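Local coordinates for MsStt7d protein (Micromonas, PDB 4IX3), which probably phosphorylates protein substrates with ATP, this chain being the magnesium-binding catalytic kinase domain of an Stt7-type state transition kinase homolog, at residues B[19-24]-B[101-106]; B[168-173]-B[213-218]; B[206-211]-B[219-224]. One frame throughout, in Å; residues are numbered along the deposited sequence.

Contact 1: residues B[19-24]-B[101-106]; sequences KDIRVL and GTLTEG
Gly101 and Val23 meet at the flat Gly101-Thr102 peptide. One face of this group takes both Val23 N and Val23 CG1, and CG1 lies 3.4 Å from Gly101 C. Val23 N donates to Gly101 O at 2.9 Å with a nearly straight N-H (169°), but the donor stands 47° out of the carbonyl plane. At the oxygen edge, close to the peptide plane, Arg22 CA makes a CA-H...O contact with Gly101 O, 3.4 Å away; water 2, weakly bonded to this oxygen, lies on the opposite side of the plane from Val23. The contact belongs to the N-lobe of the protein kinase fold: strand 21-23, paired with strand 34-41, opens the antiparallel sheet, and 101-106 closes the long connection between strands 84-90 and 106-112.

Val23 CG1, between its backbone N and carbonyl carbon (chi1 54°), is thereby turned over the Gly101 peptide. The positive phi of Gly101 suits a residue without a side chain, and a beta carbon there would lie tightly against Arg22 CG. Further along, the side chains of Ile21 and Leu103 cross obliquely, with Ile21 CD1 3.9 Å from Leu103 CD1. Ile21 also packs on Leu49 and Ile88, and Leu103 on Leu90, among apolar side chains of strands 45-52 and 84-90. Where the two segments draw apart, water 1 donates to Ile21 O at 2.9 Å and accepts from Leu103 N.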
loop_
_atom_site.group_PDB
_atom_site.type_symbol
_atom_site.label_atom_id
_atom_site.label_comp_id
_atom_site.label_asym_id
_atom_site.label_seq_id
_atom_site.Cartn_x
_atom_site.Cartn_y
_atom_site.Cartn_z
ATOM N N LYS B 19 7.179 -21.273 17.047
ATOM C CA LYS B 19 6.516 -22.583 17.020
ATOM C C LYS B 19 5.089 -22.559 17.608
ATOM O O LYS B 19 4.250 -23.382 17.263
ATOM C CB LYS B 19 7.373 -23.659 17.709
ATOM C CG LYS B 19 7.498 -23.472 19.216
ATOM C CD LYS B 19 8.515 -24.423 19.858
ATOM C CE LYS B 19 7.943 -25.182 21.040
ATOM N NZ LYS B 19 7.323 -24.317 22.096
ATOM N N ASP B 20 4.776 -21.524 18.384
ATOM C CA ASP B 20 3.468 -21.445 19.035
ATOM C C ASP B 20 2.458 -20.598 18.241
ATOM O O ASP B 20 1.339 -20.329 18.695
ATOM C CB ASP B 20 3.629 -20.955 20.470
ATOM C CG ASP B 20 4.213 -22.028 21.386
ATOM O OD1 ASP B 20 3.989 -23.264 21.188
ATOM O OD2 ASP B 20 4.943 -21.595 22.288
ATOM N N ILE B 21 2.851 -20.160 17.046
ATOM C CA ILE B 21 2.000 -19.265 16.250
ATOM C C ILE B 21 1.653 -20.050 14.990
ATOM O O ILE B 21 2.539 -20.478 14.228
ATOM C CB ILE B 21 2.692 -17.918 15.924
ATOM C CG1 ILE B 21 2.903 -17.145 17.252
ATOM C CG2 ILE B 21 1.826 -17.086 14.973
ATOM C CD1 ILE B 21 3.921 -16.036 17.184
ATOM N N ARG B 22 0.360 -20.066 14.701
ATOM C CA ARG B 22 -0.167 -20.552 13.451
ATOM C C ARG B 22 -0.799 -19.362 12.743
ATOM O O ARG B 22 -1.651 -18.674 13.313
ATOM C CB ARG B 22 -1.200 -21.666 13.660
ATOM C CG ARG B 22 -1.736 -22.223 12.363
ATOM C CD ARG B 22 -2.517 -23.501 12.601
ATOM N NE ARG B 22 -3.713 -23.252 13.394
ATOM C CZ ARG B 22 -4.865 -22.832 12.876
ATOM N NH1 ARG B 22 -4.939 -22.560 11.576
ATOM N NH2 ARG B 22 -5.934 -22.680 13.656
ATOM N N VAL B 23 -0.392 -19.139 11.502
ATOM C CA VAL B 23 -0.898 -18.029 10.695
ATOM C C VAL B 23 -1.960 -18.571 9.752
ATOM O O VAL B 23 -1.803 -19.647 9.152
ATOM C CB VAL B 23 0.237 -17.191 10.042
ATOM C CG1 VAL B 23 1.202 -18.035 9.231
ATOM C CG2 VAL B 23 -0.357 -16.066 9.195
ATOM N N LEU B 24 -3.077 -17.858 9.655
ATOM C CA LEU B 24 -4.136 -18.266 8.734
ATOM C C LEU B 24 -3.986 -17.500 7.413
ATOM O O LEU B 24 -3.852 -16.278 7.414
ATOM C CB LEU B 24 -5.511 -17.974 9.352
ATOM C CG LEU B 24 -6.034 -18.933 10.412
ATOM C CD1 LEU B 24 -5.101 -19.095 11.593
ATOM C CD2 LEU B 24 -7.410 -18.494 10.883
ATOM N N GLY B 101 0.931 -22.351 7.205
ATOM C CA GLY B 101 0.577 -21.806 8.511
ATOM C C GLY B 101 1.711 -21.372 9.420
ATOM O O GLY B 101 1.513 -21.164 10.612
ATOM N N THR B 102 2.894 -21.170 8.845
ATOM C CA THR B 102 4.049 -20.808 9.635
ATOM C C THR B 102 4.550 -19.433 9.242
ATOM O O THR B 102 4.492 -19.020 8.063
ATOM C CB THR B 102 5.181 -21.835 9.492
ATOM O OG1 THR B 102 5.394 -22.076 8.101
ATOM C CG2 THR B 102 4.824 -23.112 10.212
ATOM N N LEU B 103 5.092 -18.723 10.219
ATOM C CA LEU B 103 5.599 -17.368 9.966
ATOM C C LEU B 103 6.790 -17.351 9.016
ATOM O O LEU B 103 7.747 -18.125 9.191
ATOM C CB LEU B 103 6.002 -16.679 11.281
ATOM C CG LEU B 103 4.844 -16.467 12.247
ATOM C CD1 LEU B 103 5.450 -15.984 13.556
ATOM C CD2 LEU B 103 3.792 -15.503 11.700
ATOM N N THR B 104 6.789 -16.427 8.056
ATOM C CA THR B 104 7.874 -16.324 7.069
ATOM C C THR B 104 9.050 -15.487 7.587
ATOM O O THR B 104 8.930 -14.696 8.563
ATOM C CB THR B 104 7.328 -15.705 5.776
ATOM O OG1 THR B 104 6.656 -14.497 6.125
ATOM C CG2 THR B 104 6.331 -16.636 5.098
ATOM N N GLU B 105 10.201 -15.635 6.936
ATOM C CA GLU B 105 11.393 -14.841 7.285
ATOM C C GLU B 105 11.055 -13.347 7.419
ATOM O O GLU B 105 10.421 -12.756 6.523
ATOM C CB GLU B 105 12.444 -15.100 6.168
ATOM C CG GLU B 105 13.753 -14.349 6.372
ATOM C CD GLU B 105 13.790 -12.898 5.865
ATOM O OE1 GLU B 105 13.250 -12.681 4.737
ATOM O OE2 GLU B 105 14.374 -12.002 6.537
ATOM N N GLY B 106 11.567 -12.707 8.469
ATOM C CA GLY B 106 11.449 -11.270 8.704
ATOM C C GLY B 106 10.721 -10.962 10.014
ATOM O O GLY B 106 10.366 -11.835 10.778
HETATM O O HOH W 1 5.031 -19.999 12.805
HETATM O O HOH W 2 2.469 -23.056 13.208
#

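Contact 2: residues B[168-173]-B[213-218]; sequences DVKPAN and PRYAKA. With MG (magnesium ion), chain E.
Lys170 reaches across to Tyr215 with its first carbon and then runs on past the ring. Its CB lies over the centre of one ring face, 3.5 Å from the centroid of Tyr215 and only 7° off the normal, a CH-pi contact. CG, between the backbone N and the carbonyl carbon (chi1 55°), turns off the ring toward Asp168. Further out, Lys170 CD is 3.9 Å from Tyr215 CD2, near the Arg214 guanidinium. At the tip, Lys170 NZ forms a salt bridge with Asp168 OD1 at 2.8 Å, on the syn lone pair of that oxygen. Asp212 also binds NZ and pairs with Arg214 as well, which is likely to offset part of the repulsion between Lys170 NZ and Arg214 NH2, 4.3 Å apart.

Pro171 CD touches Tyr215 CE1 at 3.5 Å, while Tyr215 OH bonds Gln259 and, through water 3, Ala172 N. An alanine in place of Tyr215 would probably uncover Lys170 CB and Pro171 CD and leave Gln259 and water 3 without their phenol partner.

Asp168 OD2 binds the magnesium ion at 2.0 Å with Asp188 and four waters. Asn173 ND2 joins the two ends of 168-173, donating to Asp168 O at 2.8 Å in the carbonyl plane and within 8° of its own amide plane. The D-x-K-P-x-N pattern of DVKPAN marks 168-173 as the kinase catalytic loop; its packing against 213-218, consistent with the P+1 loop, is the arrangement known from serine/threonine kinases.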
loop_
_atom_site.group_PDB
_atom_site.type_symbol
_atom_site.label_atom_id
_atom_site.label_comp_id
_atom_site.label_asym_id
_atom_site.label_seq_id
_atom_site.Cartn_x
_atom_site.Cartn_y
_atom_site.Cartn_z
ATOM N N ASP B 168 -4.761 7.864 11.587
ATOM C CA ASP B 168 -5.647 7.073 10.712
ATOM C C ASP B 168 -6.925 6.670 11.427
ATOM O O ASP B 168 -7.396 5.538 11.339
ATOM C CB ASP B 168 -4.906 5.836 10.139
ATOM C CG ASP B 168 -5.558 5.273 8.873
ATOM O OD1 ASP B 168 -6.440 5.942 8.305
ATOM O OD2 ASP B 168 -5.199 4.136 8.472
ATOM N N VAL B 169 -7.482 7.657 12.129
ATOM C CA VAL B 169 -8.759 7.426 12.812
ATOM C C VAL B 169 -9.868 7.348 11.760
ATOM O O VAL B 169 -10.003 8.246 10.894
ATOM C CB VAL B 169 -9.012 8.570 13.819
ATOM C CG1 VAL B 169 -10.426 8.503 14.372
ATOM C CG2 VAL B 169 -7.980 8.522 14.938
ATOM N N LYS B 170 -10.678 6.304 11.861
ATOM C CA LYS B 170 -11.799 6.096 10.956
ATOM C C LYS B 170 -12.567 4.876 11.466
ATOM O O LYS B 170 -12.003 4.077 12.226
ATOM C CB LYS B 170 -11.372 5.910 9.463
ATOM C CG LYS B 170 -10.350 4.774 9.284
ATOM C CD LYS B 170 -9.821 4.823 7.864
ATOM C CE LYS B 170 -8.811 3.725 7.562
ATOM N NZ LYS B 170 -7.799 4.216 6.583
ATOM N N PRO B 171 -13.810 4.676 11.032
ATOM C CA PRO B 171 -14.567 3.509 11.465
ATOM C C PRO B 171 -13.881 2.156 11.185
ATOM O O PRO B 171 -13.992 1.226 11.995
ATOM C CB PRO B 171 -15.917 3.689 10.754
ATOM C CG PRO B 171 -16.057 5.200 10.657
ATOM C CD PRO B 171 -14.659 5.620 10.251
ATOM N N ALA B 172 -13.128 2.034 10.081
ATOM C CA ALA B 172 -12.498 0.763 9.757
ATOM C C ALA B 172 -11.392 0.452 10.769
ATOM O O ALA B 172 -10.939 -0.696 10.812
ATOM C CB ALA B 172 -11.869 0.799 8.346
ATOM N N ASN B 173 -10.898 1.458 11.499
ATOM C CA ASN B 173 -9.836 1.282 12.493
ATOM C C ASN B 173 -10.381 1.298 13.938
ATOM O O ASN B 173 -9.600 1.504 14.874
ATOM C CB ASN B 173 -8.705 2.293 12.313
ATOM C CG ASN B 173 -7.739 1.876 11.222
ATOM O OD1 ASN B 173 -7.701 0.701 10.851
ATOM N ND2 ASN B 173 -6.978 2.831 10.726
ATOM N N PRO B 213 -7.736 10.040 2.399
ATOM C CA PRO B 213 -8.370 11.288 1.990
ATOM C C PRO B 213 -9.805 11.427 2.484
ATOM O O PRO B 213 -10.331 12.540 2.611
ATOM C CB PRO B 213 -8.284 11.266 0.466
ATOM C CG PRO B 213 -8.012 9.853 0.116
ATOM C CD PRO B 213 -7.338 9.177 1.268
ATOM N N ARG B 214 -10.466 10.318 2.777
ATOM C CA ARG B 214 -11.842 10.386 3.238
ATOM C C ARG B 214 -11.952 10.981 4.651
ATOM O O ARG B 214 -13.029 11.499 5.006
ATOM C CB ARG B 214 -12.447 8.985 3.247
ATOM C CG ARG B 214 -12.497 8.315 1.869
ATOM C CD ARG B 214 -12.986 6.888 1.961
ATOM N NE ARG B 214 -11.978 6.126 2.702
ATOM C CZ ARG B 214 -12.156 4.895 3.156
ATOM N NH1 ARG B 214 -13.283 4.255 2.902
ATOM N NH2 ARG B 214 -11.193 4.333 3.907
ATOM N N TYR B 215 -10.879 10.871 5.432
ATOM C CA TYR B 215 -10.870 11.210 6.852
ATOM C C TYR B 215 -9.838 12.259 7.174
ATOM O O TYR B 215 -9.537 12.502 8.337
ATOM C CB TYR B 215 -10.653 9.952 7.693
ATOM C CG TYR B 215 -11.795 8.964 7.499
ATOM C CD1 TYR B 215 -13.004 9.145 8.211
ATOM C CD2 TYR B 215 -11.738 7.919 6.559
ATOM C CE1 TYR B 215 -14.063 8.297 8.024
ATOM C CE2 TYR B 215 -12.803 7.082 6.354
ATOM C CZ TYR B 215 -13.985 7.257 7.100
ATOM O OH TYR B 215 -15.056 6.435 6.862
ATOM N N ALA B 216 -9.381 12.984 6.151
ATOM C CA ALA B 216 -8.434 14.080 6.346
ATOM C C ALA B 216 -8.922 15.251 5.488
ATOM O O ALA B 216 -9.339 15.065 4.330
ATOM C CB ALA B 216 -7.029 13.642 5.895
ATOM N N LYS B 217 -8.993 16.433 6.106
ATOM C CA LYS B 217 -9.323 17.669 5.389
ATOM C C LYS B 217 -8.403 17.797 4.168
ATOM O O LYS B 217 -7.192 17.550 4.267
ATOM C CB LYS B 217 -9.193 18.872 6.345
ATOM C CG LYS B 217 -9.494 20.233 5.729
ATOM C CD LYS B 217 -9.679 21.315 6.789
ATOM C CE LYS B 217 -9.969 22.645 6.124
ATOM N NZ LYS B 217 -8.650 23.316 5.926
ATOM N N ALA B 218 -8.960 18.164 3.014
ATOM C CA ALA B 218 -8.237 17.988 1.756
ATOM C C ALA B 218 -6.935 18.790 1.713
ATOM O O ALA B 218 -5.972 18.399 1.056
ATOM C CB ALA B 218 -9.111 18.323 0.564
HETATM MG MG MG E . -3.743 2.768 8.208
HETATM O O HOH W 3 -13.854 3.605 7.721
HETATM O O HOH W 4 -2.343 4.018 9.083
HETATM O O HOH W 5 -2.200 1.295 8.100
HETATM O O HOH W 6 -5.000 1.420 7.409
HETATM O O HOH W 7 -3.248 3.489 6.407
#

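Contact 3: residues B[206-211]-B[219-224]; sequences PGDGPA and DELYLL
The late activation segment of the kinase folds back on itself here, 206-211 running roughly antiparallel to 219-224, in which Asp219 and Glu220 fit the end of the APE motif. Two backbone bonds tie the two segments together: Gly207 N donates to Leu224 O at 2.8 Å, and Gly209 N to Leu221 O at 3.2 Å (172° at the hydrogen), the latter from above the carbonyl plane. Between them Tyr222 CB presses on Gly207 O at 3.2 Å. Tyr222 CG, between its backbone N and carbonyl carbon (chi1 56°), leads away from that oxygen.

Asp208 OD1 approaches the ring edge, 3.8 Å from Tyr222 CD2, with carboxylate and ring nearly coplanar (4°). The same oxygen accepts from water 9 at 2.8 Å, and that water in turn accepts from Leu221 N. Apolar contact is made by Pro206 on Leu224 and by Ala211 CB on Leu221 CD2 at 4.1 Å; Ala211 and Leu221 also pack on Met57 of the second subunit.

Glu220 pairs with Arg326, the kind of ion pair that the APE glutamate makes in kinases. Ala211 and Leu223 rest on Phe248 of helix 246-261, whereas Leu224 lies against Leu239 and His243 of helix 236-243.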
loop_
_atom_site.group_PDB
_atom_site.type_symbol
_atom_site.label_atom_id
_atom_site.label_comp_id
_atom_site.label_asym_id
_atom_site.label_seq_id
_atom_site.Cartn_x
_atom_site.Cartn_y
_atom_site.Cartn_z
ATOM N N PRO B 206 7.890 17.556 8.749
ATOM C CA PRO B 206 7.042 18.567 8.124
ATOM C C PRO B 206 6.560 18.044 6.784
ATOM O O PRO B 206 7.276 17.281 6.109
ATOM C CB PRO B 206 7.965 19.775 7.901
ATOM C CG PRO B 206 9.225 19.473 8.641
ATOM C CD PRO B 206 9.299 17.977 8.810
ATOM N N GLY B 207 5.366 18.483 6.392
ATOM C CA GLY B 207 4.838 18.148 5.072
ATOM C C GLY B 207 3.848 17.004 5.063
ATOM O O GLY B 207 3.607 16.347 6.094
ATOM N N ASP B 208 3.235 16.774 3.906
ATOM C CA ASP B 208 2.217 15.741 3.767
ATOM C C ASP B 208 2.795 14.377 4.187
ATOM O O ASP B 208 3.997 14.115 3.966
ATOM C CB ASP B 208 1.545 15.733 2.371
ATOM C CG ASP B 208 0.812 17.069 2.018
ATOM O OD1 ASP B 208 0.473 17.848 2.931
ATOM O OD2 ASP B 208 0.496 17.346 0.830
ATOM N N GLY B 209 1.976 13.539 4.823
ATOM C CA GLY B 209 2.319 12.096 5.055
ATOM C C GLY B 209 1.206 11.293 4.417
ATOM O O GLY B 209 0.360 11.913 3.750
ATOM N N PRO B 210 1.090 9.978 4.753
ATOM C CA PRO B 210 0.010 9.144 4.193
ATOM C C PRO B 210 -1.215 9.684 4.935
ATOM O O PRO B 210 -1.104 10.293 6.000
ATOM C CB PRO B 210 0.390 7.716 4.627
ATOM C CG PRO B 210 1.128 7.962 5.908
ATOM C CD PRO B 210 1.829 9.285 5.820
ATOM N N ALA B 211 -2.356 9.649 4.293
ATOM C CA ALA B 211 -3.541 10.136 4.952
ATOM C C ALA B 211 -4.587 9.424 4.144
ATOM O O ALA B 211 -4.476 9.311 2.912
ATOM C CB ALA B 211 -3.678 11.671 4.829
ATOM N N ASP B 219 -6.891 19.930 2.389
ATOM C CA ASP B 219 -5.681 20.740 2.368
ATOM C C ASP B 219 -4.836 20.629 3.645
ATOM O O ASP B 219 -3.983 21.485 3.900
ATOM C CB ASP B 219 -6.022 22.192 2.060
ATOM C CG ASP B 219 -6.755 22.866 3.198
ATOM O OD1 ASP B 219 -7.301 22.159 4.085
ATOM O OD2 ASP B 219 -6.902 24.105 3.111
ATOM N N GLU B 220 -5.099 19.586 4.438
ATOM C CA GLU B 220 -4.340 19.316 5.670
ATOM C C GLU B 220 -4.067 17.816 5.733
ATOM O O GLU B 220 -4.507 17.111 6.650
ATOM C CB GLU B 220 -5.071 19.769 6.925
ATOM C CG GLU B 220 -5.330 21.261 6.873
ATOM C CD GLU B 220 -6.082 21.806 8.070
ATOM O OE1 GLU B 220 -6.253 21.078 9.083
ATOM O OE2 GLU B 220 -6.538 22.968 7.947
ATOM N N LEU B 221 -3.222 17.367 4.807
ATOM C CA LEU B 221 -2.772 15.979 4.741
ATOM C C LEU B 221 -1.518 15.733 5.604
ATOM O O LEU B 221 -0.946 14.642 5.605
ATOM C CB LEU B 221 -2.599 15.543 3.274
ATOM C CG LEU B 221 -3.860 15.767 2.445
ATOM C CD1 LEU B 221 -3.509 15.389 1.010
ATOM C CD2 LEU B 221 -5.089 15.037 2.980
ATOM N N TYR B 222 -1.104 16.728 6.370
ATOM C CA TYR B 222 0.121 16.709 7.166
ATOM C C TYR B 222 -0.167 16.739 8.675
ATOM O O TYR B 222 -1.265 17.123 9.097
ATOM C CB TYR B 222 0.963 17.952 6.828
ATOM C CG TYR B 222 0.215 19.286 7.027
ATOM C CD1 TYR B 222 0.061 19.852 8.307
ATOM C CD2 TYR B 222 -0.369 19.945 5.941
ATOM C CE1 TYR B 222 -0.652 21.030 8.494
ATOM C CE2 TYR B 222 -1.070 21.134 6.120
ATOM C CZ TYR B 222 -1.210 21.661 7.387
ATOM O OH TYR B 222 -1.907 22.848 7.479
ATOM N N LEU B 223 0.845 16.443 9.491
ATOM C CA LEU B 223 0.848 16.750 10.921
ATOM C C LEU B 223 1.531 18.078 11.187
ATOM O O LEU B 223 0.990 18.922 11.909
ATOM C CB LEU B 223 1.478 15.632 11.764
ATOM C CG LEU B 223 0.731 14.300 11.740
ATOM C CD1 LEU B 223 1.379 13.314 12.692
ATOM C CD2 LEU B 223 -0.737 14.475 12.117
ATOM N N LEU B 224 2.664 18.323 10.542
ATOM C CA LEU B 224 3.343 19.618 10.650
ATOM C C LEU B 224 3.312 20.195 9.244
ATOM O O LEU B 224 3.521 19.445 8.284
ATOM C CB LEU B 224 4.815 19.439 11.013
ATOM C CG LEU B 224 5.068 18.951 12.431
ATOM C CD1 LEU B 224 6.537 18.612 12.672
ATOM C CD2 LEU B 224 4.519 19.930 13.460
HETATM O O HOH W 8 3.493 15.822 8.752
HETATM O O HOH W 9 -2.062 19.025 2.729
#

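Overall arrangement
Contact 1 belongs to the N-lobe sheet, while contact 2 joins the catalytic loop to the activation segment, and contact 3 lies within that segment. Nearest atoms of contact 1 stay about 17 Å from contact 2 and about 22 Å from contact 3. Contacts 2 and 3 touch, Ala216 CB lying 3.8 Å from Leu221 CD2, and their segments alternate along the chain. Burial and chemistry follow position: contacts 1 and 2 are largely buried, contact 3 only partly. Contact 1 combines a backbone bond with aliphatic packing; contact 2 has no direct hydrogen bond between its segments and relies on ring packing beside charges and metal; contact 3 is chiefly backbone and water bonding. The second subunit packs on contacts 2 and 3, and at contact 1 reaches only Glu105.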